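Local coordinates for putative isomerase YbhH (Escherichia coli, PDB 6OTV), which is of unknown specific function but probably acts as an isomerase, as a PrpF-family member of the diaminopimelate epimerase clan, at residues A[1-6]-A[19-25]; A[34-38]-A[346-350]; A[41-46]-A[80-86]; A[95-99]-A[336-340]. All coordinates share one frame; numbering follows the deposited sequence.

Contact 1: A[1-6]-A[19-25]; sequences MKKIPC and LLAEHLP. With EDO (1,2-ethanediol), chain L.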
loop_
_atom_site.group_PDB
_atom_site.type_symbol
_atom_site.label_atom_id
_atom_site.label_comp_id
_atom_site.label_asym_id
_atom_site.label_seq_id
_atom_site.Cartn_x
_atom_site.Cartn_y
_atom_site.Cartn_z
ATOM N N MET A 1 12.683 -17.601 -30.359
ATOM C CA MET A 1 12.728 -16.143 -30.399
ATOM C C MET A 1 14.090 -15.659 -30.892
ATOM O O MET A 1 15.131 -16.115 -30.413
ATOM C CB MET A 1 12.416 -15.554 -29.018
ATOM C CG MET A 1 12.303 -14.032 -28.997
ATOM S SD MET A 1 11.772 -13.355 -27.404
ATOM C CE MET A 1 10.136 -14.072 -27.241
ATOM N N LYS A 2 14.082 -14.736 -31.856
ATOM C CA LYS A 2 15.311 -14.219 -32.435
ATOM C C LYS A 2 15.559 -12.744 -32.165
ATOM O O LYS A 2 16.696 -12.292 -32.338
ATOM C CB LYS A 2 15.329 -14.455 -33.953
ATOM C CG LYS A 2 15.659 -15.890 -34.325
ATOM C CD LYS A 2 17.017 -16.288 -33.756
ATOM C CE LYS A 2 17.280 -17.778 -33.913
ATOM N NZ LYS A 2 16.381 -18.602 -33.059
ATOM N N LYS A 3 14.547 -11.988 -31.744
ATOM C CA LYS A 3 14.724 -10.587 -31.401
ATOM C C LYS A 3 13.662 -10.194 -30.384
ATOM O O LYS A 3 12.598 -10.815 -30.296
ATOM C CB LYS A 3 14.644 -9.684 -32.636
ATOM C CG LYS A 3 13.290 -9.700 -33.320
ATOM C CD LYS A 3 13.237 -8.691 -34.450
ATOM C CE LYS A 3 11.862 -8.650 -35.092
ATOM N NZ LYS A 3 11.817 -7.666 -36.207
ATOM N N ILE A 4 13.961 -9.146 -29.620
ATOM C CA ILE A 4 13.073 -8.680 -28.557
ATOM C C ILE A 4 13.320 -7.196 -28.302
ATOM O O ILE A 4 14.479 -6.755 -28.284
ATOM C CB ILE A 4 13.266 -9.511 -27.278
ATOM C CG1 ILE A 4 12.335 -9.028 -26.164
ATOM C CG2 ILE A 4 14.719 -9.466 -26.810
ATOM C CD1 ILE A 4 12.421 -9.865 -24.906
ATOM N N PRO A 5 12.272 -6.387 -28.135
ATOM C CA PRO A 5 12.477 -4.989 -27.730
ATOM C C PRO A 5 13.166 -4.911 -26.376
ATOM O O PRO A 5 12.887 -5.700 -25.468
ATOM C CB PRO A 5 11.053 -4.422 -27.671
ATOM C CG PRO A 5 10.256 -5.310 -28.565
ATOM C CD PRO A 5 10.858 -6.678 -28.424
ATOM N N CYS A 6 14.070 -3.945 -26.241
ATOM C CA CYS A 6 14.877 -3.849 -25.036
ATOM C C CYS A 6 15.316 -2.407 -24.818
ATOM O O CYS A 6 15.474 -1.636 -25.768
ATOM C CB CYS A 6 16.093 -4.775 -25.126
ATOM S SG CYS A 6 17.177 -4.754 -23.686
ATOM N N LEU A 19 12.899 -4.724 -19.581
ATOM C CA LEU A 19 12.038 -5.439 -20.507
ATOM C C LEU A 19 10.602 -5.405 -20.010
ATOM O O LEU A 19 10.346 -5.369 -18.803
ATOM C CB LEU A 19 12.485 -6.900 -20.665
ATOM C CG LEU A 19 13.944 -7.132 -21.070
ATOM C CD1 LEU A 19 14.324 -8.595 -20.906
ATOM C CD2 LEU A 19 14.172 -6.672 -22.503
ATOM N N LEU A 20 9.666 -5.413 -20.953
ATOM C CA LEU A 20 8.257 -5.596 -20.642
ATOM C C LEU A 20 7.944 -7.084 -20.593
ATOM O O LEU A 20 8.368 -7.847 -21.464
ATOM C CB LEU A 20 7.372 -4.913 -21.685
ATOM C CG LEU A 20 7.412 -3.387 -21.740
ATOM C CD1 LEU A 20 6.679 -2.894 -22.976
ATOM C CD2 LEU A 20 6.795 -2.799 -20.483
ATOM N N ALA A 21 7.193 -7.492 -19.567
ATOM C CA ALA A 21 6.854 -8.903 -19.413
ATOM C C ALA A 21 6.050 -9.439 -20.590
ATOM O O ALA A 21 6.065 -10.652 -20.830
ATOM C CB ALA A 21 6.090 -9.117 -18.105
ATOM N N GLU A 22 5.355 -8.566 -21.328
ATOM C CA GLU A 22 4.640 -8.992 -22.529
ATOM C C GLU A 22 5.556 -9.723 -23.499
ATOM O O GLU A 22 5.136 -10.675 -24.166
ATOM C CB GLU A 22 4.025 -7.785 -23.238
ATOM C CG GLU A 22 2.730 -7.272 -22.673
ATOM C CD GLU A 22 2.294 -5.994 -23.364
ATOM O OE1 GLU A 22 3.104 -5.437 -24.138
ATOM O OE2 GLU A 22 1.147 -5.550 -23.140
ATOM N N HIS A 23 6.806 -9.282 -23.604
ATOM C CA HIS A 23 7.712 -9.734 -24.647
ATOM C C HIS A 23 8.495 -10.981 -24.260
ATOM O O HIS A 23 9.416 -11.368 -24.986
ATOM C CB HIS A 23 8.668 -8.602 -25.020
ATOM C CG HIS A 23 7.972 -7.380 -25.532
ATOM N ND1 HIS A 23 8.456 -6.105 -25.331
ATOM C CD2 HIS A 23 6.823 -7.240 -26.236
ATOM C CE1 HIS A 23 7.635 -5.232 -25.890
ATOM N NE2 HIS A 23 6.638 -5.896 -26.447
ATOM N N LEU A 24 8.144 -11.621 -23.150
ATOM C CA LEU A 24 8.836 -12.806 -22.675
ATOM C C LEU A 24 7.858 -13.965 -22.528
ATOM O O LEU A 24 6.678 -13.752 -22.231
ATOM C CB LEU A 24 9.525 -12.539 -21.330
ATOM C CG LEU A 24 10.748 -11.618 -21.378
ATOM C CD1 LEU A 24 11.165 -11.189 -19.980
ATOM C CD2 LEU A 24 11.901 -12.313 -22.086
ATOM N N PRO A 25 8.314 -15.198 -22.737
ATOM C CA PRO A 25 7.426 -16.351 -22.574
ATOM C C PRO A 25 7.157 -16.637 -21.105
ATOM O O PRO A 25 7.923 -16.264 -20.214
ATOM C CB PRO A 25 8.212 -17.493 -23.225
ATOM C CG PRO A 25 9.635 -17.106 -23.015
ATOM C CD PRO A 25 9.667 -15.603 -23.150
HETATM C C1 EDO L . 2.417 -4.584 -19.746
HETATM O O1 EDO L . 2.009 -4.860 -18.400
HETATM C C2 EDO L . 3.823 -5.124 -19.985
HETATM O O2 EDO L . 3.851 -6.535 -19.737
HETATM O O HOH W 1 10.712 -5.366 -23.727
#
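I4 CD1 meets L24 CD2 at 3.8 Å, and at the other end of the contact C6 SG lies 3.8 Å from CD2 of L19. I4 extends toward 19-25: with CG1 anti to the backbone N (chi1 -180°) its chain runs straight out, so that CD1 also lies against the carbonyl oxygen of H23. Further back, I4 CG1 rests beside H23 CB. The L19 methyl CD2 also lies close to the backbone oxygen of P5, and other parts of L19 are covered by L35 and I38 of helix 28-39. At the chain start the M1 methyl CE makes a loose apolar contact with P25 CD and is in plain van der Waals contact with H23 O, 3.6 Å away.

These segments are the outer ends of a beta hairpin, strands 3-11 and 14-20. Past L20 the second strand turns into a short 3-10 segment, held by H23 N bonding to L20 O, and the hairpin ends splay apart there.

P5 and H23 meet where the two strands diverge. P5 crosses H23 at about a right angle and sets CG over one face of the imidazole, 4.0 Å from the centroid and 24° off the normal, a CH-pi contact displaced toward the ND1-CE1 rim that should help restrict rotation of the ring.

The polar link goes through one water. It donates to P5 O at 2.8 Å, accepts from L20 N at 3.0 Å, and lies in the imidazole plane, hydrogen-bonded to H23 ND1 at 2.9 Å.

Contact 2: A[34-38]-A[346-350]; sequences ILMAI and EVYLP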
loop_
_atom_site.group_PDB
_atom_site.type_symbol
_atom_site.label_atom_id
_atom_site.label_comp_id
_atom_site.label_asym_id
_atom_site.label_seq_id
_atom_site.Cartn_x
_atom_site.Cartn_y
_atom_site.Cartn_z
ATOM N N ILE A 34 16.390 -16.719 -22.773
ATOM C CA ILE A 34 16.367 -15.436 -23.466
ATOM C C ILE A 34 17.182 -14.402 -22.702
ATOM O O ILE A 34 17.948 -13.635 -23.297
ATOM C CB ILE A 34 14.913 -14.982 -23.680
ATOM C CG1 ILE A 34 14.222 -15.916 -24.676
ATOM C CG2 ILE A 34 14.856 -13.534 -24.148
ATOM C CD1 ILE A 34 12.748 -15.669 -24.825
ATOM N N LEU A 35 17.047 -14.376 -21.372
ATOM C CA LEU A 35 17.796 -13.411 -20.574
ATOM C C LEU A 35 19.297 -13.631 -20.709
ATOM O O LEU A 35 20.067 -12.666 -20.794
ATOM C CB LEU A 35 17.368 -13.495 -19.108
ATOM C CG LEU A 35 15.893 -13.211 -18.813
ATOM C CD1 LEU A 35 15.648 -13.134 -17.310
ATOM C CD2 LEU A 35 15.446 -11.931 -19.500
ATOM N N MET A 36 19.732 -14.894 -20.728
ATOM C CA MET A 36 21.149 -15.181 -20.931
ATOM C C MET A 36 21.611 -14.706 -22.301
ATOM O O MET A 36 22.699 -14.132 -22.434
ATOM C CB MET A 36 21.417 -16.678 -20.769
ATOM C CG MET A 36 21.077 -17.241 -19.397
ATOM S SD MET A 36 21.255 -19.039 -19.356
ATOM C CE MET A 36 20.360 -19.449 -17.862
ATOM N N ALA A 37 20.790 -14.931 -23.333
ATOM C CA ALA A 37 21.161 -14.517 -24.681
ATOM C C ALA A 37 21.199 -13.001 -24.819
ATOM O O ALA A 37 21.972 -12.474 -25.627
ATOM C CB ALA A 37 20.194 -15.116 -25.702
ATOM N N ILE A 38 20.373 -12.283 -24.053
ATOM C CA ILE A 38 20.407 -10.826 -24.113
ATOM C C ILE A 38 21.718 -10.302 -23.544
ATOM O O ILE A 38 22.350 -9.409 -24.123
ATOM C CB ILE A 38 19.192 -10.224 -23.382
ATOM C CG1 ILE A 38 17.894 -10.570 -24.116
ATOM C CG2 ILE A 38 19.329 -8.714 -23.269
ATOM C CD1 ILE A 38 16.653 -10.027 -23.434
ATOM N N GLU A 346 16.137 -2.665 -30.329
ATOM C CA GLU A 346 15.892 -4.089 -30.512
ATOM C C GLU A 346 17.177 -4.863 -30.252
ATOM O O GLU A 346 18.241 -4.493 -30.759
ATOM C CB GLU A 346 15.381 -4.369 -31.930
ATOM C CG GLU A 346 14.700 -5.715 -32.104
ATOM C CD GLU A 346 13.263 -5.713 -31.620
ATOM O OE1 GLU A 346 12.736 -4.624 -31.306
ATOM O OE2 GLU A 346 12.656 -6.804 -31.562
ATOM N N VAL A 347 17.077 -5.934 -29.467
ATOM C CA VAL A 347 18.199 -6.827 -29.200
ATOM C C VAL A 347 17.954 -8.135 -29.938
ATOM O O VAL A 347 16.838 -8.664 -29.926
ATOM C CB VAL A 347 18.394 -7.069 -27.690
ATOM C CG1 VAL A 347 19.365 -8.223 -27.446
ATOM C CG2 VAL A 347 18.909 -5.807 -27.020
ATOM N N TYR A 348 18.996 -8.648 -30.586
ATOM C CA TYR A 348 18.909 -9.852 -31.402
ATOM C C TYR A 348 19.590 -11.012 -30.692
ATOM O O TYR A 348 20.665 -10.850 -30.103
ATOM C CB TYR A 348 19.537 -9.620 -32.779
ATOM C CG TYR A 348 18.867 -8.494 -33.537
ATOM C CD1 TYR A 348 17.832 -8.750 -34.428
ATOM C CD2 TYR A 348 19.250 -7.169 -33.339
ATOM C CE1 TYR A 348 17.207 -7.724 -35.112
ATOM C CE2 TYR A 348 18.629 -6.136 -34.021
ATOM C CZ TYR A 348 17.606 -6.420 -34.904
ATOM O OH TYR A 348 16.982 -5.397 -35.585
ATOM N N LEU A 349 18.954 -12.180 -30.746
ATOM C CA LEU A 349 19.400 -13.374 -30.043
ATOM C C LEU A 349 20.076 -14.346 -31.002
ATOM O O LEU A 349 19.567 -14.586 -32.103
ATOM C CB LEU A 349 18.215 -14.065 -29.368
ATOM C CG LEU A 349 17.288 -13.114 -28.606
ATOM C CD1 LEU A 349 16.036 -13.835 -28.122
ATOM C CD2 LEU A 349 18.028 -12.457 -27.443
ATOM N N PRO A 350 21.225 -14.925 -30.617
ATOM C CA PRO A 350 21.967 -15.859 -31.476
ATOM C C PRO A 350 21.212 -17.160 -31.734
ATOM O O PRO A 350 20.275 -17.454 -30.993
ATOM C CB PRO A 350 23.253 -16.126 -30.683
ATOM C CG PRO A 350 22.919 -15.788 -29.273
ATOM C CD PRO A 350 21.914 -14.679 -29.336
#
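This is an apolar contact between helix 28-39 and the C-terminal tail that follows strand 346-348, with V347 of the strand joining in, and it is carried entirely by aliphatic carbon. L349 does most of the work. Its CG stands anti to the carbonyl carbon (chi1 -46°), which swings the fork of the side chain toward the helix although CB itself does not point there. The CD2 methyl then settles between two helix residues, 3.8 Å from A37 CB and 3.8 Å from I38 CG1. CD1, the other branch, makes a looser contact with I34 CG2 at 4.2 Å.

The small A37 is consistent with the close approach of the backbones, its CA being 5.8 Å from that of L349. A37 CB also touches P350 CD at 4.0 Å. Two residues before L349, V347 directs its CB toward the helix, and its CG1 meets I38 CG2 at 4.2 Å.

M1 and L24 add to the apolar cover of I34, and L19 packs on I38. I34, A37 and I38, three and four residues apart, form one i, i+3, i+4 face of the helix, packed here on the C-terminal residues, while strand 346-348 pairs antiparallel with strand 3-11.

Contact 3: A[41-46]-A[80-86]; sequences SGNDLE and VIVHEQR. With PO4 (phosphate ion), chain J; ACT (acetate ion), chain G.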
loop_
_atom_site.group_PDB
_atom_site.type_symbol
_atom_site.label_atom_id
_atom_site.label_comp_id
_atom_site.label_asym_id
_atom_site.label_seq_id
_atom_site.Cartn_x
_atom_site.Cartn_y
_atom_site.Cartn_z
ATOM N N SER A 41 25.544 -14.180 -21.391
ATOM C CA SER A 41 25.995 -15.020 -20.290
ATOM C C SER A 41 26.862 -16.167 -20.796
ATOM O O SER A 41 26.584 -16.768 -21.837
ATOM C CB SER A 41 24.789 -15.573 -19.531
ATOM O OG SER A 41 25.190 -16.443 -18.490
ATOM N N GLY A 42 27.922 -16.468 -20.046
ATOM C CA GLY A 42 28.819 -17.564 -20.358
ATOM C C GLY A 42 30.196 -17.144 -20.823
ATOM O O GLY A 42 31.049 -18.013 -21.032
ATOM N N ASN A 43 30.442 -15.851 -21.001
ATOM C CA ASN A 43 31.738 -15.338 -21.419
ATOM C C ASN A 43 32.174 -14.271 -20.427
ATOM O O ASN A 43 31.356 -13.455 -19.990
ATOM C CB ASN A 43 31.666 -14.768 -22.843
ATOM C CG ASN A 43 32.962 -14.117 -23.280
ATOM O OD1 ASN A 43 33.143 -12.909 -23.130
ATOM N ND2 ASN A 43 33.872 -14.917 -23.834
ATOM N N ASP A 44 33.464 -14.293 -20.070
ATOM C CA ASP A 44 33.976 -13.388 -19.044
ATOM C C ASP A 44 33.693 -11.930 -19.379
ATOM O O ASP A 44 33.462 -11.119 -18.475
ATOM C CB ASP A 44 35.480 -13.599 -18.850
ATOM C CG ASP A 44 35.805 -14.907 -18.148
ATOM O OD1 ASP A 44 34.864 -15.637 -17.771
ATOM O OD2 ASP A 44 37.008 -15.203 -17.974
ATOM N N LEU A 45 33.704 -11.576 -20.660
ATOM C CA LEU A 45 33.409 -10.218 -21.090
ATOM C C LEU A 45 31.978 -10.062 -21.585
ATOM O O LEU A 45 31.568 -8.941 -21.906
ATOM C CB LEU A 45 34.384 -9.782 -22.189
ATOM C CG LEU A 45 35.862 -9.752 -21.794
ATOM C CD1 LEU A 45 36.721 -9.300 -22.963
ATOM C CD2 LEU A 45 36.080 -8.853 -20.583
ATOM N N GLU A 46 31.209 -11.152 -21.622
ATOM C CA GLU A 46 29.893 -11.182 -22.262
ATOM C C GLU A 46 29.984 -10.603 -23.672
ATOM O O GLU A 46 29.236 -9.704 -24.068
ATOM C CB GLU A 46 28.849 -10.466 -21.402
ATOM C CG GLU A 46 28.557 -11.229 -20.109
ATOM C CD GLU A 46 27.587 -10.525 -19.180
ATOM O OE1 GLU A 46 27.742 -9.305 -18.949
ATOM O OE2 GLU A 46 26.670 -11.201 -18.665
ATOM N N VAL A 80 21.889 -12.123 -14.177
ATOM C CA VAL A 80 22.382 -12.984 -15.245
ATOM C C VAL A 80 23.861 -13.222 -14.982
ATOM O O VAL A 80 24.678 -12.302 -15.096
ATOM C CB VAL A 80 22.140 -12.373 -16.631
ATOM C CG1 VAL A 80 22.666 -13.294 -17.720
ATOM C CG2 VAL A 80 20.654 -12.110 -16.836
ATOM N N ILE A 81 24.199 -14.459 -14.611
ATOM C CA ILE A 81 25.569 -14.781 -14.239
ATOM C C ILE A 81 26.487 -14.599 -15.445
ATOM O O ILE A 81 26.097 -14.829 -16.598
ATOM C CB ILE A 81 25.640 -16.214 -13.683
ATOM C CG1 ILE A 81 24.601 -16.390 -12.574
ATOM C CG2 ILE A 81 27.023 -16.520 -13.144
ATOM C CD1 ILE A 81 24.771 -15.407 -11.420
ATOM N N VAL A 82 27.716 -14.160 -15.178
ATOM C CA VAL A 82 28.658 -13.836 -16.244
ATOM C C VAL A 82 29.453 -15.058 -16.693
ATOM O O VAL A 82 29.461 -15.403 -17.879
ATOM C CB VAL A 82 29.612 -12.708 -15.800
ATOM C CG1 VAL A 82 30.697 -12.494 -16.848
ATOM C CG2 VAL A 82 28.840 -11.419 -15.552
ATOM N N HIS A 83 30.122 -15.738 -15.762
ATOM C CA HIS A 83 31.059 -16.795 -16.125
ATOM C C HIS A 83 30.390 -18.141 -16.384
ATOM O O HIS A 83 31.078 -19.084 -16.786
ATOM C CB HIS A 83 32.130 -16.934 -15.038
ATOM C CG HIS A 83 32.913 -15.677 -14.808
ATOM N ND1 HIS A 83 33.808 -15.178 -15.730
ATOM C CD2 HIS A 83 32.924 -14.810 -13.766
ATOM C CE1 HIS A 83 34.340 -14.061 -15.265
ATOM N NE2 HIS A 83 33.820 -13.816 -14.076
ATOM N N GLU A 84 29.081 -18.255 -16.173
ATOM C CA GLU A 84 28.343 -19.449 -16.563
ATOM C C GLU A 84 26.906 -19.068 -16.889
ATOM O O GLU A 84 26.391 -18.045 -16.430
ATOM C CB GLU A 84 28.378 -20.530 -15.476
ATOM C CG GLU A 84 27.897 -20.076 -14.114
ATOM C CD GLU A 84 28.042 -21.163 -13.069
ATOM O OE1 GLU A 84 27.049 -21.461 -12.372
ATOM O OE2 GLU A 84 29.151 -21.728 -12.955
ATOM N N GLN A 85 26.266 -19.910 -17.699
ATOM C CA GLN A 85 24.910 -19.655 -18.185
ATOM C C GLN A 85 23.921 -20.012 -17.084
ATOM O O GLN A 85 23.412 -21.131 -17.005
ATOM C CB GLN A 85 24.645 -20.439 -19.465
ATOM C CG GLN A 85 25.521 -20.005 -20.639
ATOM C CD GLN A 85 25.192 -20.742 -21.923
ATOM O OE1 GLN A 85 25.378 -21.955 -22.022
ATOM N NE2 GLN A 85 24.695 -20.012 -22.914
ATOM N N ARG A 86 23.643 -19.037 -16.222
ATOM C CA ARG A 86 22.726 -19.223 -15.109
ATOM C C ARG A 86 21.994 -17.913 -14.860
ATOM O O ARG A 86 22.514 -16.831 -15.148
ATOM C CB ARG A 86 23.466 -19.680 -13.841
ATOM C CG ARG A 86 22.563 -20.287 -12.774
ATOM C CD ARG A 86 23.351 -20.824 -11.579
ATOM N NE ARG A 86 23.694 -19.781 -10.616
ATOM C CZ ARG A 86 24.921 -19.302 -10.435
ATOM N NH1 ARG A 86 25.929 -19.777 -11.151
ATOM N NH2 ARG A 86 25.141 -18.352 -9.535
HETATM P P PO4 J . 29.543 -13.840 -11.971
HETATM O O1 PO4 J . 30.041 -14.699 -13.106
HETATM O O2 PO4 J . 30.561 -12.765 -11.670
HETATM O O3 PO4 J . 28.232 -13.200 -12.362
HETATM O O4 PO4 J . 29.334 -14.707 -10.751
HETATM C C ACT G . 36.898 -12.938 -25.178
HETATM O O ACT G . 37.453 -14.058 -25.331
HETATM O OXT ACT G . 36.120 -12.563 -24.262
HETATM C CH3 ACT G . 37.235 -11.887 -26.277
#
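S41 directs its CB toward 80-86, and its short side chain is used to the end. CB lies against the V80 methyl CG1 at 3.6 Å. Beyond it OG, anti to the backbone N (chi1 177°), donates to I81 O over 2.6 Å; the donor is tilted 24° from the carbonyl plane. The next residue repeats the link through its backbone, G42 N giving a hydrogen bond to V82 O at 2.9 Å. G42 has a positive phi of 110°, a conformation suited to glycine, and Q85 CG packs close by.

V82 turns its CB away, yet its methyls still touch: CG1 sits beside D44 O, and CG2 lies 3.8 Å from E46 OE2. That carboxylate is held elsewhere, by S58 OG and G53 N. D44 and H83 also approach each other, with D44 OD1 at the ND1 edge of the ring and the two planes nearly perpendicular, but the separation is too short to trust and both side chains were modelled in two conformers.

A phosphate, probably from the crystallisation liquor, is bound by consecutive amides: V82 N to its O3 at 3.0 Å, H83 N to its O1 at 2.9 Å. An Asx turn, N43 OD1 accepting from L45 N, and a type I beta turn from N43 to E46 shape the first segment. Overall, two irregular loops, one after helix 28-39 and one joining strands 73-80 and 87-88, are stitched together through backbone carbonyls.

Contact 4: A[95-99]-A[336-340]; sequences NMLSG and IRTTR. With EDO (1,2-ethanediol), chain E; PO4 (phosphate ion), chain I; EDO (1,2-ethanediol), chain N.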
loop_
_atom_site.group_PDB
_atom_site.type_symbol
_atom_site.label_atom_id
_atom_site.label_comp_id
_atom_site.label_asym_id
_atom_site.label_seq_id
_atom_site.Cartn_x
_atom_site.Cartn_y
_atom_site.Cartn_z
ATOM N N ASN A 95 19.337 -0.827 -6.817
ATOM C CA ASN A 95 19.873 0.096 -7.807
ATOM C C ASN A 95 19.122 -0.006 -9.129
ATOM O O ASN A 95 18.761 1.016 -9.721
ATOM C CB ASN A 95 21.366 -0.156 -7.993
ATOM C CG ASN A 95 22.179 0.402 -6.852
ATOM O OD1 ASN A 95 22.523 1.584 -6.846
ATOM N ND2 ASN A 95 22.468 -0.437 -5.864
ATOM N N MET A 96 18.867 -1.229 -9.607
ATOM C CA MET A 96 18.031 -1.379 -10.795
ATOM C C MET A 96 16.627 -0.851 -10.544
ATOM O O MET A 96 15.969 -0.364 -11.471
ATOM C CB MET A 96 17.985 -2.844 -11.234
ATOM C CG MET A 96 19.299 -3.358 -11.794
ATOM S SD MET A 96 19.695 -2.658 -13.410
ATOM C CE MET A 96 18.635 -3.632 -14.476
ATOM N N LEU A 97 16.162 -0.924 -9.295
ATOM C CA LEU A 97 14.877 -0.339 -8.931
ATOM C C LEU A 97 14.807 1.137 -9.303
ATOM O O LEU A 97 13.722 1.649 -9.606
ATOM C CB LEU A 97 14.643 -0.530 -7.432
ATOM C CG LEU A 97 13.350 -0.038 -6.791
ATOM C CD1 LEU A 97 12.143 -0.734 -7.396
ATOM C CD2 LEU A 97 13.414 -0.274 -5.294
ATOM N N SER A 98 15.955 1.827 -9.314
ATOM C CA SER A 98 15.975 3.255 -9.621
ATOM C C SER A 98 15.431 3.551 -11.011
ATOM O O SER A 98 14.921 4.650 -11.252
ATOM C CB SER A 98 17.397 3.805 -9.501
ATOM O OG SER A 98 18.056 3.263 -8.374
ATOM N N GLY A 99 15.543 2.602 -11.941
ATOM C CA GLY A 99 15.067 2.831 -13.291
ATOM C C GLY A 99 13.640 2.413 -13.569
ATOM O O GLY A 99 13.099 2.760 -14.623
ATOM N N ILE A 336 17.998 8.213 -2.052
ATOM C CA ILE A 336 18.099 8.919 -3.322
ATOM C C ILE A 336 19.046 8.145 -4.230
ATOM O O ILE A 336 20.141 7.752 -3.811
ATOM C CB ILE A 336 18.587 10.365 -3.128
ATOM C CG1 ILE A 336 17.665 11.130 -2.173
ATOM C CG2 ILE A 336 18.680 11.080 -4.476
ATOM C CD1 ILE A 336 16.288 11.412 -2.736
ATOM N N ARG A 337 18.622 7.917 -5.467
ATOM C CA ARG A 337 19.475 7.348 -6.500
ATOM C C ARG A 337 19.383 8.230 -7.737
ATOM O O ARG A 337 18.701 9.260 -7.746
ATOM C CB ARG A 337 19.072 5.905 -6.836
ATOM C CG ARG A 337 19.084 4.933 -5.663
ATOM C CD ARG A 337 20.453 4.304 -5.466
ATOM N NE ARG A 337 21.404 5.241 -4.881
ATOM C CZ ARG A 337 22.704 5.002 -4.759
ATOM N NH1 ARG A 337 23.213 3.853 -5.187
ATOM N NH2 ARG A 337 23.496 5.915 -4.213
ATOM N N THR A 338 20.086 7.828 -8.790
ATOM C CA THR A 338 19.922 8.426 -10.104
ATOM C C THR A 338 19.814 7.307 -11.127
ATOM O O THR A 338 20.241 6.175 -10.888
ATOM C CB THR A 338 21.082 9.362 -10.482
ATOM O OG1 THR A 338 22.261 8.584 -10.730
ATOM C CG2 THR A 338 21.360 10.372 -9.368
ATOM N N THR A 339 19.232 7.636 -12.276
ATOM C CA THR A 339 19.089 6.669 -13.351
ATOM C C THR A 339 19.240 7.399 -14.678
ATOM O O THR A 339 19.157 8.628 -14.744
ATOM C CB THR A 339 17.740 5.932 -13.270
ATOM O OG1 THR A 339 17.713 4.864 -14.224
ATOM C CG2 THR A 339 16.587 6.884 -13.550
ATOM N N ARG A 340 19.480 6.630 -15.738
ATOM C CA ARG A 340 19.596 7.216 -17.065
ATOM C C ARG A 340 19.272 6.159 -18.108
ATOM O O ARG A 340 19.725 5.016 -18.006
ATOM C CB ARG A 340 20.998 7.787 -17.307
ATOM C CG ARG A 340 21.075 8.746 -18.484
ATOM C CD ARG A 340 22.486 9.275 -18.678
ATOM N NE ARG A 340 23.368 8.280 -19.281
ATOM C CZ ARG A 340 23.462 8.063 -20.590
ATOM N NH1 ARG A 340 22.720 8.766 -21.438
ATOM N NH2 ARG A 340 24.294 7.137 -21.052
HETATM C C1 EDO E . 24.502 10.901 -11.567
HETATM O O1 EDO E . 24.320 9.839 -10.627
HETATM C C2 EDO E . 25.203 10.338 -12.794
HETATM O O2 EDO E . 25.647 11.373 -13.678
HETATM P P PO4 I . 21.755 -3.449 -4.399
HETATM O O1 PO4 I . 22.530 -4.746 -4.325
HETATM O O2 PO4 I . 21.635 -3.008 -5.837
HETATM O O3 PO4 I . 20.380 -3.645 -3.798
HETATM O O4 PO4 I . 22.489 -2.378 -3.629
HETATM C C1 EDO N . 19.536 11.709 -21.462
HETATM O O1 EDO N . 20.749 11.185 -20.913
HETATM C C2 EDO N . 18.643 10.555 -21.907
HETATM O O2 EDO N . 18.648 9.528 -20.907
#
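N95 opens the contact with R337, where a helix packs across a beta-strand in a buried part of the chain, consistent with a diaminopimelate epimerase-like fold; the axes of segments 95-99 and 336-340 cross at -60°. Its amide has three partners. ND2 donates to a phosphate O2 at 2.7 Å in a nearly straight bond; this ion, probably from the crystallisation liquor, also takes the backbone amides of G94 and I279. OD1 accepts from R337 NH1 at 2.9 Å and from T13 N. It lies near the guanidinium plane, while the amide is turned 63° against it.

S98 comes next, one turn on, with CB directed at the strand. Its OG bonds back to N95 O at 2.7 Å, joining S98 N on the same face of that carbonyl. Outwardly, OG rests on the aliphatic base of R337, 3.2 Å from CB. At G99, CA lies 3.5 Å from T339 OG1, a closeness consistent with the absence of a side chain; that hydroxyl is hydrogen-bonded to R10 O.

R337 reaches N95 because its chain folds at chi2 (-88°) and again at chi3. Its NE bonds to I336 O at 3.0 Å, nearly straight and in the guanidinium plane, which should hold the group's orientation.

How the contacts relate
From the N terminus, contact 1 comes first and closes a short loop, the hairpin of strands 3-11 and 14-20. The chain then enters helix 28-39, where contact 2 opens; it closes only at the C terminus, so it spans nearly the whole chain. Contacts 3 and 4 both fall within that span, one after the other: 41-46 meets 80-86, and later 95-99 meets 336-340. None of the four cross. Contacts 1 and 2 touch directly, since K2 and I4 pair with L349 and V347. Contact 2 leads into contact 3 through M36. Contact 4 stands apart, about 22 Å centre to centre from contact 1, though strand 332-344 also neighbours strand 3-11.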